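Local atomic coordinates of N-acetylcysteine deacetylase (Bacillus subtilis, PDB entry 1YSJ), a protein that probably catalyses the deacetylation of N-acetylcysteine to cysteine and acetate, using two divalent metal ions, in a pathway that lets the cell recover sulfur from S-(2-succino)cysteine. Residues Pro155-Ala160 / Gly347-Ala352; Ala161-Val166 / Phe351-Glu356; Asp97-Pro102 / Cys122-His127; Pro198-Val203 / Phe362-Thr367. The protein carries 1 engineered substitution. All blocks are in the same frame, centred on the assembly; numbering follows the deposited sequence.

Interaction 1: Pro155-Ala160 / Gly347-Ala352. With NI (nickel (II) ion), chain D.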
# COMPACT_ATOMS: atom_id res chain seq x y z
N PRO A 155 21.54 -8.21 -26.39
CA PRO A 155 21.63 -7.68 -25.03
C PRO A 155 20.26 -7.65 -24.37
O PRO A 155 19.25 -7.77 -25.06
CB PRO A 155 22.13 -6.25 -25.25
CG PRO A 155 21.55 -5.87 -26.58
CD PRO A 155 21.51 -7.13 -27.40
N ALA A 156 20.23 -7.50 -23.05
CA ALA A 156 19.02 -7.08 -22.32
C ALA A 156 17.78 -7.98 -22.47
O ALA A 156 16.66 -7.47 -22.61
CB ALA A 156 18.68 -5.62 -22.68
N GLU A 157 17.97 -9.30 -22.45
CA GLU A 157 16.84 -10.22 -22.42
C GLU A 157 16.11 -10.12 -21.08
O GLU A 157 14.88 -10.15 -21.02
CB GLU A 157 17.29 -11.66 -22.68
CG GLU A 157 16.16 -12.68 -22.86
CD GLU A 157 15.52 -13.15 -21.54
OE1 GLU A 157 16.24 -13.27 -20.53
OE2 GLU A 157 14.30 -13.40 -21.53
N GLU A 158 16.89 -10.00 -20.01
CA GLU A 158 16.34 -10.03 -18.65
C GLU A 158 15.38 -8.88 -18.35
O GLU A 158 14.55 -8.99 -17.46
CB GLU A 158 17.46 -10.12 -17.61
CG GLU A 158 18.33 -11.37 -17.72
CD GLU A 158 17.60 -12.66 -17.35
OE1 GLU A 158 16.42 -12.62 -16.91
OE2 GLU A 158 18.21 -13.74 -17.49
N ILE A 159 15.51 -7.78 -19.09
CA ILE A 159 14.59 -6.65 -18.91
C ILE A 159 13.65 -6.49 -20.10
O ILE A 159 12.94 -5.49 -20.22
CB ILE A 159 15.34 -5.33 -18.59
CG1 ILE A 159 16.36 -5.01 -19.69
CG2 ILE A 159 15.99 -5.42 -17.21
CD1 ILE A 159 16.83 -3.56 -19.71
N ALA A 160 13.65 -7.50 -20.97
CA ALA A 160 12.76 -7.59 -22.14
C ALA A 160 12.88 -6.39 -23.07
O ALA A 160 11.87 -5.93 -23.64
CB ALA A 160 11.30 -7.81 -21.69
N GLY A 347 7.29 -18.25 -17.39
CA GLY A 347 8.13 -17.08 -17.64
C GLY A 347 7.96 -16.50 -19.03
O GLY A 347 7.39 -17.14 -19.91
N GLY A 348 8.45 -15.28 -19.22
CA GLY A 348 8.38 -14.59 -20.50
C GLY A 348 9.76 -14.43 -21.10
O GLY A 348 10.74 -14.24 -20.38
N GLU A 349 9.84 -14.52 -22.42
CA GLU A 349 11.10 -14.39 -23.13
C GLU A 349 10.91 -13.40 -24.26
O GLU A 349 9.91 -13.47 -24.99
CB GLU A 349 11.55 -15.75 -23.66
CG GLU A 349 12.98 -16.15 -23.28
CD GLU A 349 14.06 -15.51 -24.15
OE1 GLU A 349 15.25 -15.87 -23.99
OE2 GLU A 349 13.73 -14.64 -24.99
N ASP A 350 11.84 -12.46 -24.42
CA ASP A 350 11.67 -11.43 -25.45
C ASP A 350 11.94 -11.94 -26.87
O ASP A 350 11.71 -11.23 -27.85
CB ASP A 350 12.39 -10.11 -25.11
CG ASP A 350 13.90 -10.17 -25.27
OD1 ASP A 350 14.51 -11.26 -25.39
OD2 ASP A 350 14.50 -9.07 -25.26
N PHE A 351 12.38 -13.20 -26.97
CA PHE A 351 12.44 -13.92 -28.24
C PHE A 351 11.06 -13.92 -28.92
O PHE A 351 10.98 -13.96 -30.15
CB PHE A 351 12.93 -15.36 -28.02
CG PHE A 351 13.10 -16.15 -29.29
CD1 PHE A 351 14.27 -16.07 -30.02
CD2 PHE A 351 12.08 -16.99 -29.74
CE1 PHE A 351 14.44 -16.80 -31.20
CE2 PHE A 351 12.23 -17.73 -30.93
CZ PHE A 351 13.41 -17.63 -31.65
N ALA A 352 10.00 -13.86 -28.12
CA ALA A 352 8.61 -13.82 -28.60
C ALA A 352 8.34 -12.62 -29.51
O ALA A 352 7.53 -12.70 -30.43
CB ALA A 352 7.65 -13.82 -27.44
NI NI D . 16.31 -15.03 -16.81
O HOH W 1 13.18 -14.94 -19.45
O HOH W 2 15.77 -15.59 -19.16
O HOH W 3 12.82 -6.67 -26.17
O HOH W 4 14.10 -15.76 -17.05
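Glu157 faces two acidic side chains, Glu349 and Asp350, in an example of how a dinuclear metal site gathers carboxylates beyond those that bind the ions. Glu157 swings CG to the side opposite its backbone N (chi1 -172°) and bends at chi2, laying its CG methylene 3.3 Å from Asp350 OD1. Its chain crosses that of Glu349 at about a right angle, the carboxylate planes 34° apart, and Glu157 OE2 comes to 3.4 Å from Glu349 CD. Water mediates part of this meeting: one molecule donates both to Glu157 OE2 and to Gly348 O, while another donates to Glu157 OE1 at 2.7 Å and bridges the two nickel ions. One of these ions is chelated by both oxygens of Glu158, OE1 and OE2 each at 2.4 Å. The position of Glu157 beside the metal-bound water is consistent with the general-base role that a glutamate next to a metal ligand plays in M20 hydrolases. Glu349 OE2 receives Phe351 N at 2.8 Å, almost in line with its C-O bond, and caps the start of helix 351-355; Arg95 makes salt bridges to both Glu349 and Asp350. With an alanine in place of Glu349, Phe351 N would probably lose its capping acceptor and Arg95 one of its carboxylate mates. Asp350 turns toward the 157-160 beta turn, its CB 4.3 Å from Ala160 CB. The contact sets the loop between strand 148-154 and helix 162-168 against the entry to helix 351-355, with Arg95 and Asp97 of strand 91-97 beside Glu157 and strand 306-320 touching Ala160 and Asp350.

Interaction 2: Ala161-Val166 / Phe351-Glu356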
# COMPACT_ATOMS: atom_id res chain seq x y z
N ALA A 161 14.10 -5.90 -23.25
CA ALA A 161 14.32 -4.68 -24.02
C ALA A 161 15.23 -4.87 -25.24
O ALA A 161 15.19 -4.09 -26.19
CB ALA A 161 14.86 -3.59 -23.11
N GLY A 162 16.03 -5.93 -25.22
CA GLY A 162 17.05 -6.15 -26.25
C GLY A 162 16.54 -6.60 -27.61
O GLY A 162 17.04 -6.14 -28.64
N ALA A 163 15.56 -7.50 -27.60
CA ALA A 163 14.93 -7.97 -28.83
C ALA A 163 14.28 -6.83 -29.62
O ALA A 163 14.36 -6.79 -30.84
CB ALA A 163 13.92 -9.07 -28.53
N ARG A 164 13.65 -5.90 -28.90
CA ARG A 164 13.07 -4.71 -29.53
C ARG A 164 14.13 -3.82 -30.18
O ARG A 164 13.90 -3.29 -31.27
CB ARG A 164 12.24 -3.91 -28.51
CG ARG A 164 11.41 -2.78 -29.12
CD ARG A 164 10.55 -2.08 -28.07
NE ARG A 164 9.27 -2.77 -27.86
CZ ARG A 164 9.01 -3.61 -26.86
NH1 ARG A 164 9.94 -3.88 -25.94
NH2 ARG A 164 7.81 -4.17 -26.77
N LYS A 165 15.28 -3.67 -29.53
CA LYS A 165 16.40 -2.89 -30.06
C LYS A 165 17.00 -3.52 -31.33
O LYS A 165 17.34 -2.81 -32.28
CB LYS A 165 17.51 -2.72 -29.01
CG LYS A 165 17.13 -1.86 -27.80
CD LYS A 165 16.95 -0.39 -28.18
CE LYS A 165 16.51 0.43 -26.98
NZ LYS A 165 15.89 1.72 -27.40
N VAL A 166 17.11 -4.85 -31.32
CA VAL A 166 17.58 -5.65 -32.45
C VAL A 166 16.64 -5.49 -33.65
O VAL A 166 17.09 -5.23 -34.77
CB VAL A 166 17.72 -7.16 -32.06
CG1 VAL A 166 17.86 -8.06 -33.29
CG2 VAL A 166 18.89 -7.37 -31.08
N PHE A 351 12.38 -13.20 -26.97
CA PHE A 351 12.44 -13.92 -28.24
C PHE A 351 11.06 -13.92 -28.92
O PHE A 351 10.98 -13.96 -30.15
CB PHE A 351 12.93 -15.36 -28.02
CG PHE A 351 13.10 -16.15 -29.29
CD1 PHE A 351 14.27 -16.07 -30.02
CD2 PHE A 351 12.08 -16.99 -29.74
CE1 PHE A 351 14.44 -16.80 -31.20
CE2 PHE A 351 12.23 -17.73 -30.93
CZ PHE A 351 13.41 -17.63 -31.65
N ALA A 352 10.00 -13.86 -28.12
CA ALA A 352 8.61 -13.82 -28.60
C ALA A 352 8.34 -12.62 -29.51
O ALA A 352 7.53 -12.70 -30.43
CB ALA A 352 7.65 -13.82 -27.44
N LEU A 353 9.02 -11.51 -29.23
CA LEU A 353 8.93 -10.30 -30.05
C LEU A 353 9.38 -10.55 -31.50
O LEU A 353 8.79 -10.01 -32.43
CB LEU A 353 9.73 -9.16 -29.43
CG LEU A 353 9.13 -8.40 -28.24
CD1 LEU A 353 10.12 -7.38 -27.74
CD2 LEU A 353 7.80 -7.72 -28.60
N TYR A 354 10.42 -11.36 -31.67
CA TYR A 354 10.86 -11.77 -33.00
C TYR A 354 9.77 -12.53 -33.75
O TYR A 354 9.53 -12.29 -34.92
CB TYR A 354 12.12 -12.64 -32.94
CG TYR A 354 13.34 -11.98 -32.32
CD1 TYR A 354 14.01 -12.59 -31.27
CD2 TYR A 354 13.83 -10.77 -32.81
CE1 TYR A 354 15.13 -12.01 -30.71
CE2 TYR A 354 14.96 -10.18 -32.26
CZ TYR A 354 15.60 -10.80 -31.21
OH TYR A 354 16.72 -10.23 -30.64
N GLN A 355 9.12 -13.45 -33.04
CA GLN A 355 8.08 -14.33 -33.60
C GLN A 355 6.78 -13.61 -33.96
O GLN A 355 5.95 -14.16 -34.67
CB GLN A 355 7.78 -15.48 -32.64
CG GLN A 355 8.90 -16.51 -32.52
CD GLN A 355 8.71 -17.42 -31.33
OE1 GLN A 355 9.00 -18.62 -31.40
NE2 GLN A 355 8.22 -16.87 -30.23
N GLU A 356 6.61 -12.39 -33.46
CA GLU A 356 5.49 -11.54 -33.88
C GLU A 356 5.67 -11.08 -35.32
O GLU A 356 4.70 -10.74 -35.99
CB GLU A 356 5.37 -10.31 -32.98
CG GLU A 356 4.65 -10.53 -31.66
CD GLU A 356 4.15 -9.23 -31.05
OE1 GLU A 356 2.96 -9.17 -30.68
OE2 GLU A 356 4.94 -8.27 -30.94
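Ala163 and Tyr354 join two short helices, 162-168 and 351-355, that pack side by side against one face of the mixed beta sheet of the M20 catalytic domain. The segment axes approach to 8.6 Å at an angle of 39°, and the small Ala163 lets a flat ring lie directly against its helix. Tyr354 carries CG anti to its own carbonyl carbon (chi1 -61°), which sends the ring across the gap between the helices and beneath Ala163. The Ala163 methyl then sits over the ring face in a CH-pi contact, CB to the Tyr354 ring centroid 4.0 Å. Val166 crosses Tyr354 at about a right angle and meets it at the rim, CG1 lying close to the ring plane and 3.7 Å from CE2. Tyr354 OH is wedged among carbons of helix 162-168, 3.4 Å from Ala163 CA and 3.5 Å from Val166 CB. It is nevertheless satisfied, because Tyr354 OH hydrogen-bonds OE1 of Gln154 at the end of strand 148-154, a bond that fixes the far end of the ring. Ile152 of the same strand touches both Val166 and Tyr354, and Ile178 of strand 175-184 touches Tyr354 as well, tying the helix pair to the sheet. Toward the surface a charged group takes over, the flat guanidinium of exposed Arg164 lying against a leucine methyl. Arg164 extends through chi2 and then bends at chi3 (-85°), bringing its guanidinium back over Leu353. One face of that group receives the leucine methyl near its rim, Leu353 CD1 standing 3.9 Å from Arg164 NH1.

Interaction 3: Asp97-Pro102 / Cys122-His127. With NI (nickel (II) ion), chain C; NI (nickel (II) ion), chain D.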
# COMPACT_ATOMS: atom_id res chain seq x y z
N ASP A 97 21.18 -14.89 -26.01
CA ASP A 97 21.14 -13.73 -25.11
C ASP A 97 22.43 -13.63 -24.29
O ASP A 97 22.99 -14.65 -23.89
CB ASP A 97 19.91 -13.78 -24.20
CG ASP A 97 19.52 -15.19 -23.78
OD1 ASP A 97 20.35 -16.12 -23.88
OD2 ASP A 97 18.36 -15.37 -23.36
N ILE A 98 22.90 -12.41 -24.05
CA ILE A 98 24.24 -12.22 -23.48
C ILE A 98 24.32 -11.57 -22.08
O ILE A 98 25.41 -11.43 -21.53
CB ILE A 98 25.19 -11.47 -24.47
CG1 ILE A 98 24.77 -10.00 -24.66
CG2 ILE A 98 25.26 -12.20 -25.81
CD1 ILE A 98 25.79 -9.14 -25.40
N ASP A 99 23.18 -11.17 -21.52
CA ASP A 99 23.15 -10.43 -20.25
C ASP A 99 23.00 -11.30 -18.99
O ASP A 99 22.39 -12.36 -19.03
CB ASP A 99 22.06 -9.34 -20.27
CG ASP A 99 20.65 -9.90 -20.44
OD1 ASP A 99 20.47 -10.98 -21.06
OD2 ASP A 99 19.71 -9.24 -19.97
N ALA A 100 23.57 -10.83 -17.88
CA ALA A 100 23.49 -11.51 -16.59
C ALA A 100 22.50 -10.83 -15.64
O ALA A 100 21.69 -10.00 -16.07
CB ALA A 100 24.87 -11.59 -15.96
N LEU A 101 22.58 -11.16 -14.35
CA LEU A 101 21.59 -10.72 -13.36
C LEU A 101 22.18 -10.10 -12.10
O LEU A 101 23.28 -10.47 -11.69
CB LEU A 101 20.67 -11.88 -12.98
CG LEU A 101 19.60 -12.25 -14.01
CD1 LEU A 101 19.17 -13.69 -13.82
CD2 LEU A 101 18.39 -11.29 -13.95
N PRO A 102 21.45 -9.14 -11.47
CA PRO A 102 21.90 -8.51 -10.23
C PRO A 102 21.72 -9.43 -9.01
O PRO A 102 20.99 -9.09 -8.07
CB PRO A 102 21.00 -7.28 -10.12
CG PRO A 102 19.72 -7.71 -10.79
CD PRO A 102 20.16 -8.59 -11.93
N CYS A 122 21.10 -17.46 -15.21
CA CYS A 122 20.11 -17.94 -16.16
C CYS A 122 20.75 -18.70 -17.34
O CYS A 122 20.07 -19.08 -18.28
CB CYS A 122 19.25 -16.78 -16.65
SG CYS A 122 17.57 -17.25 -17.16
N GLY A 123 22.07 -18.90 -17.26
CA GLY A 123 22.80 -19.68 -18.27
C GLY A 123 23.04 -19.01 -19.62
O GLY A 123 23.31 -19.69 -20.61
N HIS A 124 22.96 -17.68 -19.66
CA HIS A 124 23.15 -16.93 -20.90
C HIS A 124 24.59 -16.98 -21.40
O HIS A 124 24.86 -16.83 -22.60
CB HIS A 124 22.68 -15.49 -20.73
CG HIS A 124 21.21 -15.35 -20.50
ND1 HIS A 124 20.55 -14.14 -20.56
CD2 HIS A 124 20.26 -16.28 -20.22
CE1 HIS A 124 19.27 -14.32 -20.31
NE2 HIS A 124 19.06 -15.61 -20.10
N ASP A 125 25.52 -17.18 -20.46
CA ASP A 125 26.90 -17.47 -20.80
C ASP A 125 26.97 -18.76 -21.63
O ASP A 125 27.62 -18.80 -22.68
CB ASP A 125 27.77 -17.56 -19.53
CG ASP A 125 27.22 -18.53 -18.48
OD1 ASP A 125 25.99 -18.74 -18.43
OD2 ASP A 125 28.03 -19.07 -17.70
N PHE A 126 26.27 -19.80 -21.16
CA PHE A 126 26.10 -21.05 -21.91
C PHE A 126 25.47 -20.86 -23.30
O PHE A 126 25.98 -21.40 -24.28
CB PHE A 126 25.30 -22.07 -21.09
CG PHE A 126 24.75 -23.22 -21.90
CD1 PHE A 126 25.59 -24.25 -22.32
CD2 PHE A 126 23.40 -23.28 -22.22
CE1 PHE A 126 25.08 -25.32 -23.07
CE2 PHE A 126 22.88 -24.34 -22.97
CZ PHE A 126 23.73 -25.36 -23.39
N HIS A 127 24.36 -20.11 -23.38
CA HIS A 127 23.71 -19.86 -24.66
C HIS A 127 24.67 -19.21 -25.65
O HIS A 127 24.76 -19.64 -26.80
CB HIS A 127 22.47 -18.96 -24.52
CG HIS A 127 21.42 -19.51 -23.61
ND1 HIS A 127 20.52 -18.71 -22.94
CD2 HIS A 127 21.12 -20.79 -23.26
CE1 HIS A 127 19.72 -19.47 -22.21
NE2 HIS A 127 20.06 -20.73 -22.39
NI NI C . 17.32 -16.57 -19.60
NI NI D . 16.31 -15.03 -16.81
O HOH W 2 15.77 -15.59 -19.16
O HOH W 5 16.72 -15.89 -21.68
O HOH W 4 14.10 -15.76 -17.05
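The carboxylate of Asp97 lies flat over the imidazole of His124, the planes 9° apart, although no hydrogen joins them. Asp97 OD2 stands 3.3 Å from His124 NE2, which binds nickel at 2.0 Å and has no hydrogen to offer. The other oxygen, Asp97 OD1, takes the second histidine: its syn lone pair accepts from His127 ND1 at 2.8 Å, near the plane of that ring. His124 is fixed from its far nitrogen, ND1 donating to Asp99 OD1 at 3.2 Å; the bond lies in the ring plane but reaches the carboxylate from above. Asp99 is positioned through OD2 by Ser48 and Glu158 N, an example of a second shell orienting a metal ligand. Cys122 SG bridges the metals, 2.5 Å from one nickel and 2.6 Å from the other; His182 completes the protein ligands of the first ion, Glu158 and His374 those of the second. A leucine in place of Asp97 would probably leave His127 ND1 without its acceptor and the His124 face without its stacked carboxylate. The contact brings the end of strand 91-97 and its following loop onto the start of helix 124-139, with helix 52-64 packed on Ile98 and strand 175-184 touching His127.

Interaction 4: Pro198-Val203 / Phe362-Thr367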
# COMPACT_ATOMS: atom_id res chain seq x y z
N PRO A 198 2.29 -22.45 -28.40
CA PRO A 198 2.66 -21.73 -27.18
C PRO A 198 3.62 -22.51 -26.28
O PRO A 198 3.32 -23.64 -25.88
CB PRO A 198 1.31 -21.53 -26.46
CG PRO A 198 0.27 -21.74 -27.52
CD PRO A 198 0.85 -22.75 -28.44
N LEU A 199 4.75 -21.88 -25.96
CA LEU A 199 5.76 -22.49 -25.09
C LEU A 199 5.91 -21.71 -23.79
O LEU A 199 6.01 -22.30 -22.71
CB LEU A 199 7.11 -22.57 -25.82
CG LEU A 199 8.30 -23.17 -25.06
CD1 LEU A 199 8.10 -24.65 -24.79
CD2 LEU A 199 9.60 -22.95 -25.81
N MSE A 200 5.93 -20.38 -23.90
CA MSE A 200 6.12 -19.51 -22.75
C MSE A 200 5.06 -18.43 -22.73
O MSE A 200 4.63 -17.95 -23.78
CB MSE A 200 7.52 -18.87 -22.77
CG MSE A 200 8.64 -19.88 -22.86
SE MSE A 200 10.39 -19.06 -22.74
CE MSE A 200 10.39 -18.62 -20.82
N ALA A 201 4.64 -18.05 -21.53
CA ALA A 201 3.50 -17.16 -21.35
C ALA A 201 3.75 -15.74 -21.83
O ALA A 201 4.89 -15.26 -21.85
CB ALA A 201 3.08 -17.16 -19.88
N SER A 202 2.68 -15.07 -22.23
CA SER A 202 2.69 -13.64 -22.44
C SER A 202 2.77 -12.98 -21.07
O SER A 202 2.29 -13.53 -20.08
CB SER A 202 1.42 -13.20 -23.16
OG SER A 202 0.26 -13.53 -22.41
N VAL A 203 3.40 -11.81 -21.00
CA VAL A 203 3.45 -11.07 -19.74
C VAL A 203 2.94 -9.67 -20.01
O VAL A 203 3.38 -9.01 -20.95
CB VAL A 203 4.87 -11.03 -19.11
CG1 VAL A 203 4.82 -10.35 -17.74
CG2 VAL A 203 5.46 -12.44 -18.97
N PHE A 362 11.68 -22.03 -30.87
CA PHE A 362 12.45 -21.90 -29.64
C PHE A 362 12.41 -23.23 -28.90
O PHE A 362 11.34 -23.78 -28.64
CB PHE A 362 11.83 -20.79 -28.79
CG PHE A 362 12.71 -20.31 -27.66
CD1 PHE A 362 13.76 -19.42 -27.91
CD2 PHE A 362 12.46 -20.71 -26.35
CE1 PHE A 362 14.56 -18.96 -26.87
CE2 PHE A 362 13.26 -20.25 -25.30
CZ PHE A 362 14.31 -19.37 -25.56
N VAL A 363 13.58 -23.76 -28.55
CA VAL A 363 13.66 -25.07 -27.91
C VAL A 363 14.27 -25.04 -26.50
O VAL A 363 15.03 -24.13 -26.16
CB VAL A 363 14.44 -26.10 -28.77
CG1 VAL A 363 13.72 -26.35 -30.09
CG2 VAL A 363 15.88 -25.65 -29.02
N TRP A 364 13.92 -26.05 -25.70
CA TRP A 364 14.61 -26.29 -24.43
C TRP A 364 15.89 -27.07 -24.69
O TRP A 364 15.88 -28.07 -25.40
CB TRP A 364 13.74 -27.10 -23.45
CG TRP A 364 12.44 -26.48 -22.99
CD1 TRP A 364 11.26 -27.14 -22.77
CD2 TRP A 364 12.18 -25.10 -22.66
NE1 TRP A 364 10.29 -26.27 -22.33
CE2 TRP A 364 10.83 -25.01 -22.26
CE3 TRP A 364 12.96 -23.94 -22.66
CZ2 TRP A 364 10.23 -23.80 -21.87
CZ3 TRP A 364 12.37 -22.73 -22.28
CH2 TRP A 364 11.02 -22.68 -21.89
N MSE A 365 16.99 -26.61 -24.10
CA MSE A 365 18.25 -27.35 -24.14
C MSE A 365 18.50 -27.99 -22.78
O MSE A 365 18.75 -27.29 -21.79
CB MSE A 365 19.40 -26.42 -24.54
CG MSE A 365 20.74 -27.12 -24.82
SE MSE A 365 20.68 -28.48 -26.25
CE MSE A 365 19.94 -27.39 -27.74
N GLY A 366 18.42 -29.32 -22.71
CA GLY A 366 18.70 -30.05 -21.48
C GLY A 366 20.10 -29.76 -20.97
O GLY A 366 21.06 -29.84 -21.74
N THR A 367 20.22 -29.42 -19.69
CA THR A 367 21.53 -29.09 -19.12
C THR A 367 21.80 -29.77 -17.78
O THR A 367 22.83 -29.50 -17.15
CB THR A 367 21.74 -27.56 -18.95
OG1 THR A 367 20.62 -26.99 -18.27
CG2 THR A 367 21.93 -26.88 -20.31
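Leu199 and Met200 press into the pair of aromatic rings offered by Phe362 and Trp364, where the four-stranded antiparallel sheet of one domain meets the mixed sheet of the M20 catalytic domain. The strand segments cross at 52°, too far apart for backbone pairing, so side chains fill the interval. Leu199 holds CG anti to its backbone N (chi1 180°), which drives both methyls toward the rings. Its CD2 sits over the six-membered ring of Trp364 in a CH-pi contact, 4.2 Å from the centroid, and also meets the edge of Phe362, 3.7 Å from that ring's CD2. Met200, a selenomethionine, makes oblique Met-aromatic contacts with both rings; its SE lies 3.8 Å from Trp364 CH2 and 4.0 Å from Phe362 CE2. Beyond this first shell, Lys184 makes a cation-pi contact with Trp364, and both aromatics touch His182, a nickel ligand, so the apolar wedge backs onto the metal site. Phe351 packs on Phe362, Glu349 on Met200. The indole is fixed in rotation by a bond from Trp364 NE1 to Glu343 O, while Leu199 CD1 lies 3.7 Å from that same nitrogen.

How the interactions relate
Along the chain, interaction 3 closes first, at 127; its two segments are followed by those that open interactions 1, 2 and 4, whose partners all lie between 347 and 367. Interactions 1 and 2 share Phe351 and Ala352 of helix 351-355, their centres 8 Å apart, and Asp350 OD2 joins them through a probable hydrogen bond to Ala163 N. Interaction 1 stands about 11 Å between centres from both 3 and 4; it shares a nickel ion with 3, and its Gly347 O packs on Met200 CB of 4. Helix 351-355 and strand 360-366, consecutive in the chain, supply the second partners of interactions 1, 2 and 4, which run from beside the dinuclear site to the domain junction.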